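Local structure of periplasmic binding protein (Veillonella parvula, 4N01) at residues W46-V59 and A142-I154. The protein probably binds a solute, perhaps an iron-carrying chelate, in the periplasm and delivers it to a membrane transporter for uptake. Residues are numbered along the deposited sequence; the frame is centred on the assembly and turned at random.
Sequences WSETFDGTKTDFAV and ADKMISQKVNIWI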
# COMPACT_ATOMS: atom_id res chain seq x y z
N TRP A 46 14.24 -3.64 16.78
CA TRP A 46 13.21 -4.41 16.08
C TRP A 46 13.82 -5.69 15.54
O TRP A 46 15.03 -5.88 15.63
CB TRP A 46 12.58 -3.58 14.95
CG TRP A 46 13.46 -3.36 13.74
CD1 TRP A 46 13.45 -4.08 12.57
CD2 TRP A 46 14.45 -2.33 13.57
NE1 TRP A 46 14.38 -3.57 11.69
CE2 TRP A 46 15.01 -2.49 12.28
CE3 TRP A 46 14.93 -1.29 14.38
CZ2 TRP A 46 16.00 -1.66 11.78
CZ3 TRP A 46 15.93 -0.45 13.88
CH2 TRP A 46 16.46 -0.65 12.60
N SER A 47 12.98 -6.58 15.01
CA SER A 47 13.44 -7.84 14.43
C SER A 47 12.81 -8.07 13.06
O SER A 47 11.67 -7.65 12.81
CB SER A 47 13.04 -9.03 15.33
OG SER A 47 13.67 -8.95 16.59
N GLU A 48 13.53 -8.76 12.18
CA GLU A 48 12.95 -9.27 10.94
C GLU A 48 13.37 -10.72 10.73
O GLU A 48 14.38 -11.16 11.28
CB GLU A 48 13.38 -8.42 9.72
CG GLU A 48 13.16 -6.92 9.86
CD GLU A 48 11.69 -6.52 9.91
OE1 GLU A 48 10.81 -7.35 9.57
OE2 GLU A 48 11.40 -5.36 10.28
N THR A 49 12.59 -11.46 9.95
CA THR A 49 12.91 -12.86 9.66
C THR A 49 12.93 -13.11 8.16
O THR A 49 11.96 -12.79 7.46
CB THR A 49 11.91 -13.81 10.33
OG1 THR A 49 12.02 -13.68 11.76
CG2 THR A 49 12.20 -15.26 9.93
N PHE A 50 14.04 -13.64 7.66
CA PHE A 50 14.18 -13.94 6.23
C PHE A 50 14.67 -15.37 6.07
O PHE A 50 15.73 -15.72 6.58
CB PHE A 50 15.19 -13.00 5.58
CG PHE A 50 14.90 -11.53 5.79
CD1 PHE A 50 13.99 -10.87 4.99
CD2 PHE A 50 15.57 -10.83 6.78
CE1 PHE A 50 13.74 -9.52 5.18
CE2 PHE A 50 15.32 -9.48 6.98
CZ PHE A 50 14.40 -8.82 6.18
N ASP A 51 13.91 -16.19 5.34
CA ASP A 51 14.24 -17.60 5.13
C ASP A 51 14.46 -18.32 6.45
O ASP A 51 15.43 -19.07 6.61
CB ASP A 51 15.49 -17.76 4.25
CG ASP A 51 15.21 -17.53 2.77
OD1 ASP A 51 14.22 -16.84 2.44
OD2 ASP A 51 15.99 -18.03 1.94
N GLY A 52 13.58 -18.07 7.41
CA GLY A 52 13.65 -18.74 8.70
C GLY A 52 14.74 -18.23 9.63
O GLY A 52 14.84 -18.67 10.77
N THR A 53 15.56 -17.30 9.15
CA THR A 53 16.60 -16.72 9.99
C THR A 53 16.13 -15.40 10.58
O THR A 53 15.87 -14.44 9.85
CB THR A 53 17.92 -16.49 9.21
OG1 THR A 53 18.36 -17.73 8.63
CG2 THR A 53 18.99 -15.96 10.15
N LYS A 54 16.03 -15.35 11.90
CA LYS A 54 15.60 -14.13 12.59
C LYS A 54 16.80 -13.29 13.01
O LYS A 54 17.71 -13.78 13.67
CB LYS A 54 14.75 -14.49 13.81
CG LYS A 54 14.40 -13.29 14.67
CD LYS A 54 13.50 -13.69 15.82
CE LYS A 54 13.15 -12.47 16.66
NZ LYS A 54 12.16 -12.79 17.72
N THR A 55 16.79 -12.01 12.64
CA THR A 55 17.87 -11.10 12.99
C THR A 55 17.35 -9.94 13.85
O THR A 55 16.29 -9.37 13.58
CB THR A 55 18.56 -10.54 11.72
OG1 THR A 55 18.97 -11.64 10.88
CG2 THR A 55 19.79 -9.70 12.07
N ASP A 56 18.10 -9.61 14.91
CA ASP A 56 17.74 -8.47 15.75
C ASP A 56 18.49 -7.24 15.27
O ASP A 56 19.68 -7.31 14.98
CB ASP A 56 18.06 -8.75 17.22
CG ASP A 56 17.12 -9.76 17.83
OD1 ASP A 56 15.92 -9.73 17.49
OD2 ASP A 56 17.58 -10.60 18.64
N PHE A 57 17.79 -6.11 15.20
CA PHE A 57 18.39 -4.85 14.76
C PHE A 57 18.26 -3.77 15.83
O PHE A 57 17.32 -3.80 16.64
CB PHE A 57 17.72 -4.36 13.47
CG PHE A 57 17.85 -5.32 12.30
CD1 PHE A 57 19.02 -5.35 11.54
CD2 PHE A 57 16.81 -6.17 11.97
CE1 PHE A 57 19.14 -6.23 10.46
CE2 PHE A 57 16.92 -7.05 10.89
CZ PHE A 57 18.08 -7.08 10.13
N ALA A 58 19.18 -2.81 15.83
CA ALA A 58 19.10 -1.67 16.74
C ALA A 58 19.79 -0.45 16.14
O ALA A 58 20.78 -0.59 15.44
CB ALA A 58 19.74 -2.01 18.08
N VAL A 59 19.25 0.74 16.43
CA VAL A 59 19.95 1.99 16.11
C VAL A 59 19.89 2.94 17.30
O VAL A 59 18.92 2.95 18.05
CB VAL A 59 19.38 2.69 14.85
CG1 VAL A 59 19.51 1.78 13.64
CG2 VAL A 59 17.91 3.09 15.07
N ALA A 142 18.47 -10.77 1.88
CA ALA A 142 18.71 -10.05 3.12
C ALA A 142 20.03 -10.42 3.77
O ALA A 142 20.72 -9.55 4.30
CB ALA A 142 17.56 -10.30 4.09
N ASP A 143 20.39 -11.70 3.74
CA ASP A 143 21.61 -12.17 4.39
C ASP A 143 22.86 -11.48 3.83
O ASP A 143 23.84 -11.28 4.55
CB ASP A 143 21.74 -13.69 4.27
CG ASP A 143 22.07 -14.15 2.86
OD1 ASP A 143 23.27 -14.31 2.55
OD2 ASP A 143 21.14 -14.34 2.06
N LYS A 144 22.83 -11.10 2.55
CA LYS A 144 23.96 -10.41 1.94
C LYS A 144 24.08 -8.99 2.50
O LYS A 144 25.17 -8.54 2.81
CB LYS A 144 23.81 -10.36 0.42
CG LYS A 144 24.10 -11.68 -0.28
CD LYS A 144 23.94 -11.52 -1.79
CE LYS A 144 24.01 -12.86 -2.51
NZ LYS A 144 23.42 -12.79 -3.88
N MSE A 145 22.95 -8.30 2.62
CA MSE A 145 22.92 -6.97 3.22
C MSE A 145 23.36 -7.02 4.68
O MSE A 145 24.14 -6.19 5.14
CB MSE A 145 21.51 -6.40 3.16
CG MSE A 145 20.98 -6.17 1.77
SE MSE A 145 19.35 -5.16 1.94
CE MSE A 145 18.86 -5.10 0.04
N ILE A 146 22.82 -7.99 5.41
CA ILE A 146 23.16 -8.16 6.81
C ILE A 146 24.66 -8.43 7.00
O ILE A 146 25.26 -7.93 7.95
CB ILE A 146 22.25 -9.23 7.47
CG1 ILE A 146 20.80 -8.73 7.42
CG2 ILE A 146 22.67 -9.51 8.89
CD1 ILE A 146 19.76 -9.78 7.84
N SER A 147 25.26 -9.19 6.08
CA SER A 147 26.71 -9.38 6.08
C SER A 147 27.48 -8.06 6.06
O SER A 147 28.57 -7.96 6.64
CB SER A 147 27.15 -10.19 4.86
OG SER A 147 27.03 -11.58 5.10
N GLN A 148 26.90 -7.06 5.40
CA GLN A 148 27.56 -5.78 5.23
C GLN A 148 27.04 -4.75 6.23
O GLN A 148 27.17 -3.55 6.01
CB GLN A 148 27.33 -5.27 3.80
CG GLN A 148 27.78 -6.25 2.74
CD GLN A 148 29.29 -6.41 2.71
OE1 GLN A 148 30.03 -5.43 2.59
NE2 GLN A 148 29.76 -7.65 2.83
N LYS A 149 26.44 -5.24 7.32
CA LYS A 149 25.99 -4.41 8.44
C LYS A 149 24.83 -3.47 8.11
O LYS A 149 24.56 -2.52 8.85
CB LYS A 149 27.16 -3.61 9.03
CG LYS A 149 28.35 -4.47 9.48
CD LYS A 149 29.55 -3.59 9.83
CE LYS A 149 30.66 -4.40 10.49
NZ LYS A 149 31.85 -3.55 10.78
N VAL A 150 24.12 -3.73 7.02
CA VAL A 150 22.92 -2.96 6.71
C VAL A 150 21.78 -3.39 7.63
O VAL A 150 21.53 -4.59 7.79
CB VAL A 150 22.49 -3.18 5.23
CG1 VAL A 150 21.18 -2.45 4.93
CG2 VAL A 150 23.60 -2.75 4.28
N ASN A 151 21.10 -2.42 8.24
CA ASN A 151 19.88 -2.69 9.02
C ASN A 151 18.67 -2.73 8.10
O ASN A 151 18.46 -1.81 7.31
CB ASN A 151 19.69 -1.60 10.08
CG ASN A 151 20.74 -1.66 11.18
OD1 ASN A 151 21.07 -2.75 11.66
ND2 ASN A 151 21.27 -0.51 11.58
N ILE A 152 17.85 -3.78 8.22
CA ILE A 152 16.68 -3.91 7.37
C ILE A 152 15.42 -3.78 8.22
O ILE A 152 15.31 -4.40 9.27
CB ILE A 152 16.64 -5.29 6.68
CG1 ILE A 152 17.92 -5.52 5.88
CG2 ILE A 152 15.42 -5.39 5.77
CD1 ILE A 152 18.02 -6.91 5.26
N TRP A 153 14.48 -2.96 7.75
CA TRP A 153 13.22 -2.77 8.46
C TRP A 153 12.08 -2.87 7.47
O TRP A 153 12.14 -2.27 6.40
CB TRP A 153 13.17 -1.38 9.10
CG TRP A 153 11.86 -1.12 9.78
CD1 TRP A 153 11.45 -1.62 10.98
CD2 TRP A 153 10.79 -0.31 9.29
NE1 TRP A 153 10.19 -1.16 11.27
CE2 TRP A 153 9.76 -0.35 10.25
CE3 TRP A 153 10.60 0.45 8.13
CZ2 TRP A 153 8.56 0.34 10.09
CZ3 TRP A 153 9.41 1.14 7.97
CH2 TRP A 153 8.40 1.08 8.95
N ILE A 154 11.04 -3.61 7.84
CA ILE A 154 9.87 -3.76 6.97
C ILE A 154 8.61 -3.40 7.74
O ILE A 154 8.42 -3.91 8.85
CB ILE A 154 9.74 -5.22 6.48
CG1 ILE A 154 10.98 -5.60 5.65
CG2 ILE A 154 8.46 -5.40 5.65
CD1 ILE A 154 11.05 -7.07 5.33
O HOH W 1 8.92 -4.75 11.23
O HOH W 2 21.54 -3.49 14.21
O HOH W 3 23.49 -0.48 13.64
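Trp46 points its indole across Trp153 and Ile152 of strand 151-153, an edge strand of the parallel five-stranded sheet. Its CG sits between backbone N and carbonyl carbon (chi1 72°), which turns the indole edge to Ile152 O and one face to Trp153. From CB outward, CG and then CD1 pass over CD1 of Trp153, the two CD1 atoms 3.5 Å apart. NE1 donates a nearly straight bond of 2.7 Å to Ile152 O, in the indole plane; CE2 and CZ2 run past Ile152 O and Trp153 CB, CZ2 also nearing Asn151 CB (4.1 Å). Trp153 turns its edge to this face in a T-shaped pair, planes at 88°, while CB of Phe57 covers the opposite face. Replacing Trp46 by an alanine is likely to leave Ile152 O without this donor and open a gap between Trp153 and Phe57.

Glu48, bent at chi2, takes Ile154 N from above its carboxylate plane, 3.0 Å from OE2; water 1 lies within hydrogen-bonding distance of OE2 and Ile154 O. The Phe57 ring carries Ile152 O over one face and Asn151 OD1 at its edge, 3.3 Å from CD1. Waters 2 and 3 link the Asn151 amide to the backbone N and O of Ala58. Farther along, Ala142 CB stands over the Phe50 face in a CH-pi contact, 3.5 Å from the ring centroid, with Ile152 CG2 and Ile154 CD1 beside the ring. Ile146 CD1 meets Thr55 OG1 tip to tip. Phe127 of strand 127-129 and Ile178 of helix 165-178 touch Trp46.

The hairpin, closed by a type I' turn, lies almost perpendicular to strand 151-153 and covers the outer margin of the N-terminal alpha/beta lobe, one of two such lobes in this periplasmic binding protein fold.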